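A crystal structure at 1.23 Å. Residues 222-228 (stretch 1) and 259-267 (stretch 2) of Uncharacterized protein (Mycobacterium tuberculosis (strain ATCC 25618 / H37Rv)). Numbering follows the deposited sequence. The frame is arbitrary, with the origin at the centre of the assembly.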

# COMPACT_ATOMS: atom_id res chain seq x y z
N ARG A 222 22.47 2.97 -1.23
CA ARG A 222 23.29 2.07 -2.03
C ARG A 222 22.39 1.05 -2.70
O ARG A 222 21.43 0.56 -2.09
N VAL A 223 22.71 0.70 -3.94
CA VAL A 223 21.83 -0.22 -4.64
C VAL A 223 21.80 -1.59 -3.96
O VAL A 223 20.79 -2.30 -4.01
N GLU A 224 22.90 -1.97 -3.30
CA GLU A 224 22.92 -3.22 -2.55
C GLU A 224 21.91 -3.25 -1.41
O GLU A 224 21.57 -4.33 -0.94
N ASP A 225 21.45 -2.08 -0.95
CA ASP A 225 20.39 -2.06 0.06
C ASP A 225 19.18 -2.87 -0.39
O ASP A 225 18.47 -3.45 0.44
N VAL A 226 18.93 -2.92 -1.69
CA VAL A 226 17.83 -3.70 -2.25
C VAL A 226 18.32 -4.98 -2.91
O VAL A 226 17.66 -6.01 -2.82
N LEU A 227 19.47 -4.93 -3.58
CA LEU A 227 19.89 -6.00 -4.47
C LEU A 227 20.82 -7.03 -3.84
O LEU A 227 21.12 -8.03 -4.49
N ALA A 228 21.29 -6.81 -2.62
CA ALA A 228 22.06 -7.86 -1.96
C ALA A 228 21.16 -9.05 -1.68
O ALA A 228 19.96 -8.91 -1.43
N ARG A 259 14.82 -9.37 -11.12
CA ARG A 259 14.06 -8.45 -11.96
C ARG A 259 14.49 -7.00 -11.75
O ARG A 259 14.49 -6.22 -12.70
N PHE A 260 14.86 -6.65 -10.52
CA PHE A 260 15.17 -5.26 -10.19
C PHE A 260 16.65 -4.92 -10.36
O PHE A 260 17.10 -3.88 -9.88
N ALA A 261 17.39 -5.77 -11.08
CA ALA A 261 18.78 -5.47 -11.41
C ALA A 261 18.94 -4.10 -12.07
O ALA A 261 19.97 -3.45 -11.89
N PHE A 262 17.93 -3.64 -12.82
CA PHE A 262 18.00 -2.35 -13.50
C PHE A 262 18.22 -1.19 -12.54
O PHE A 262 18.65 -0.12 -12.98
N LEU A 263 17.92 -1.36 -11.26
CA LEU A 263 18.16 -0.29 -10.30
C LEU A 263 19.63 0.05 -10.19
O LEU A 263 19.97 1.14 -9.72
N THR A 264 20.52 -0.86 -10.61
CA THR A 264 21.95 -0.58 -10.56
C THR A 264 22.36 0.49 -11.55
O THR A 264 23.38 1.15 -11.35
N ASP A 265 21.58 0.69 -12.61
CA ASP A 265 21.96 1.62 -13.68
C ASP A 265 21.58 3.05 -13.36
O ASP A 265 21.00 3.76 -14.19
N LEU A 266 21.92 3.50 -12.15
CA LEU A 266 21.70 4.88 -11.76
C LEU A 266 22.49 5.81 -12.67
O LEU A 266 23.66 5.56 -12.97
N ASP A 267 21.85 6.89 -13.11
CA ASP A 267 22.54 7.87 -13.92
C ASP A 267 23.33 8.83 -13.02
O ASP A 267 23.33 8.70 -11.79

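The contact between these stretches is apolar, and no hydrogen bond crosses it. Val223, Val226 and Leu227 of stretch 1 point toward stretch 2. Together the two sides bury 281 Å².

Arg259 points sideways and makes no contact with stretch 1; its NH1 and NH2 bond elsewhere in the structure. Phe260 starts toward stretch 1, but its m rotamer leads the ring away. Its CB lies 4.2 Å from Leu227 CD2, and its backbone O is closer, 3.6 Å from the same CD2. Phe260 O also accepts from Leu263 N at 3.0 Å, so it has a polar partner within the stretch.

Ala261 points its CB away. Its backbone still meets Leu227, with CA 4.0 Å from Leu227 CD1. Leu227 is m at chi1 and t at chi2. Phe262, in the p rotamer, points away and takes no part.

Leu263 points toward stretch 1, with chi1 m and chi2 t, and is buried. It touches two valines, both t. Its CB is 4.2 Å from Val223 CG1, and its CD1 is 4.2 Å from Val226 CG1. Its backbone O sits 3.7 Å from Val223 CG2.

Thr264 points sideways, with chi1 t. Its CA lies 3.8 Å from Val223 CG1, and its N is 4.4 Å from Leu227 CD1. The contact with Val223 matches the backbone register, where the CA atoms of Val223 and Thr264 are 5.9 Å apart.

Asp265 points away. Leu266 turns back toward stretch 1, with chi1 m and chi2 t. Its CD1 reaches Val223 CG2 at 3.6 Å, so Val223 packs against Leu263, Thr264 and Leu266. Asp267, in the p rotamer, is out of reach and caps a backbone N just past the stretch.

No polar side chain bonds across the gap. Within stretch 1, Asp225 OD2 accepts from Arg222 N at 3.0 Å, with a nearly straight angle of 172°; it also bonds elsewhere in the structure.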

# COMPACT_ATOMS: atom_id res chain seq x y z
CB ARG A 222 24.32 1.35 -1.16
CG ARG A 222 25.23 2.27 -0.39
CD ARG A 222 26.28 1.50 0.37
NE ARG A 222 27.35 2.37 0.83
CZ ARG A 222 27.46 2.81 2.08
NH1 ARG A 222 26.56 2.44 2.99
NH2 ARG A 222 28.46 3.61 2.42
CB VAL A 223 22.19 -0.30 -6.14
CG1 VAL A 223 21.21 -1.18 -6.85
CG2 VAL A 223 22.18 1.10 -6.75
CB GLU A 224 24.32 -3.47 -1.98
CG GLU A 224 25.38 -3.76 -3.02
CD GLU A 224 25.94 -2.49 -3.65
OE1 GLU A 224 25.61 -1.38 -3.18
OE2 GLU A 224 26.71 -2.63 -4.63
CB ASP A 225 19.93 -0.62 0.34
CG ASP A 225 21.04 0.28 0.86
OD1 ASP A 225 22.12 -0.20 1.27
OD2 ASP A 225 20.83 1.52 0.87
CB VAL A 226 17.02 -2.84 -3.25
CG1 VAL A 226 16.05 -3.69 -4.05
CG2 VAL A 226 16.29 -1.73 -2.52
CB LEU A 227 20.54 -5.44 -5.74
CG LEU A 227 19.61 -4.64 -6.64
CD1 LEU A 227 20.32 -4.30 -7.93
CD2 LEU A 227 18.33 -5.42 -6.91
CB ALA A 228 22.66 -7.35 -0.65
CB ARG A 259 12.56 -8.57 -11.67
CG ARG A 259 11.67 -7.61 -12.50
CD ARG A 259 11.77 -7.95 -13.98
NE ARG A 259 11.11 -6.99 -14.88
CZ ARG A 259 11.71 -5.92 -15.39
NH1 ARG A 259 12.97 -5.64 -15.06
NH2 ARG A 259 11.06 -5.12 -16.22
CB PHE A 260 14.61 -4.89 -8.82
CG PHE A 260 13.11 -4.75 -8.84
CD1 PHE A 260 12.53 -3.57 -9.28
CD2 PHE A 260 12.29 -5.80 -8.49
CE1 PHE A 260 11.15 -3.44 -9.34
CE2 PHE A 260 10.91 -5.68 -8.54
CZ PHE A 260 10.34 -4.49 -8.97
CB ALA A 261 19.33 -6.57 -12.32
CB PHE A 262 16.76 -2.11 -14.38
CG PHE A 262 15.49 -1.87 -13.59
CD1 PHE A 262 15.12 -0.60 -13.17
CD2 PHE A 262 14.66 -2.93 -13.27
CE1 PHE A 262 13.96 -0.40 -12.45
CE2 PHE A 262 13.50 -2.74 -12.56
CZ PHE A 262 13.14 -1.47 -12.13
CB LEU A 263 17.61 -0.65 -8.92
CG LEU A 263 16.09 -0.83 -8.85
CD1 LEU A 263 15.75 -1.36 -7.48
CD2 LEU A 263 15.36 0.49 -9.12
CB THR A 264 22.74 -1.87 -10.79
OG1 THR A 264 24.04 -1.72 -10.23
CG2 THR A 264 22.84 -2.20 -12.26
CB ASP A 265 21.37 1.15 -15.02
CG ASP A 265 21.86 -0.23 -15.41
OD1 ASP A 265 23.02 -0.57 -15.10
OD2 ASP A 265 21.08 -0.99 -16.03
CB LEU A 266 22.18 5.08 -10.32
CG LEU A 266 21.51 4.24 -9.24
CD1 LEU A 266 22.19 4.49 -7.91
CD2 LEU A 266 20.03 4.57 -9.14
CB ASP A 267 21.59 8.56 -14.91
CG ASP A 267 20.54 9.42 -14.25
OD1 ASP A 267 20.74 9.89 -13.12
OD2 ASP A 267 19.49 9.65 -14.90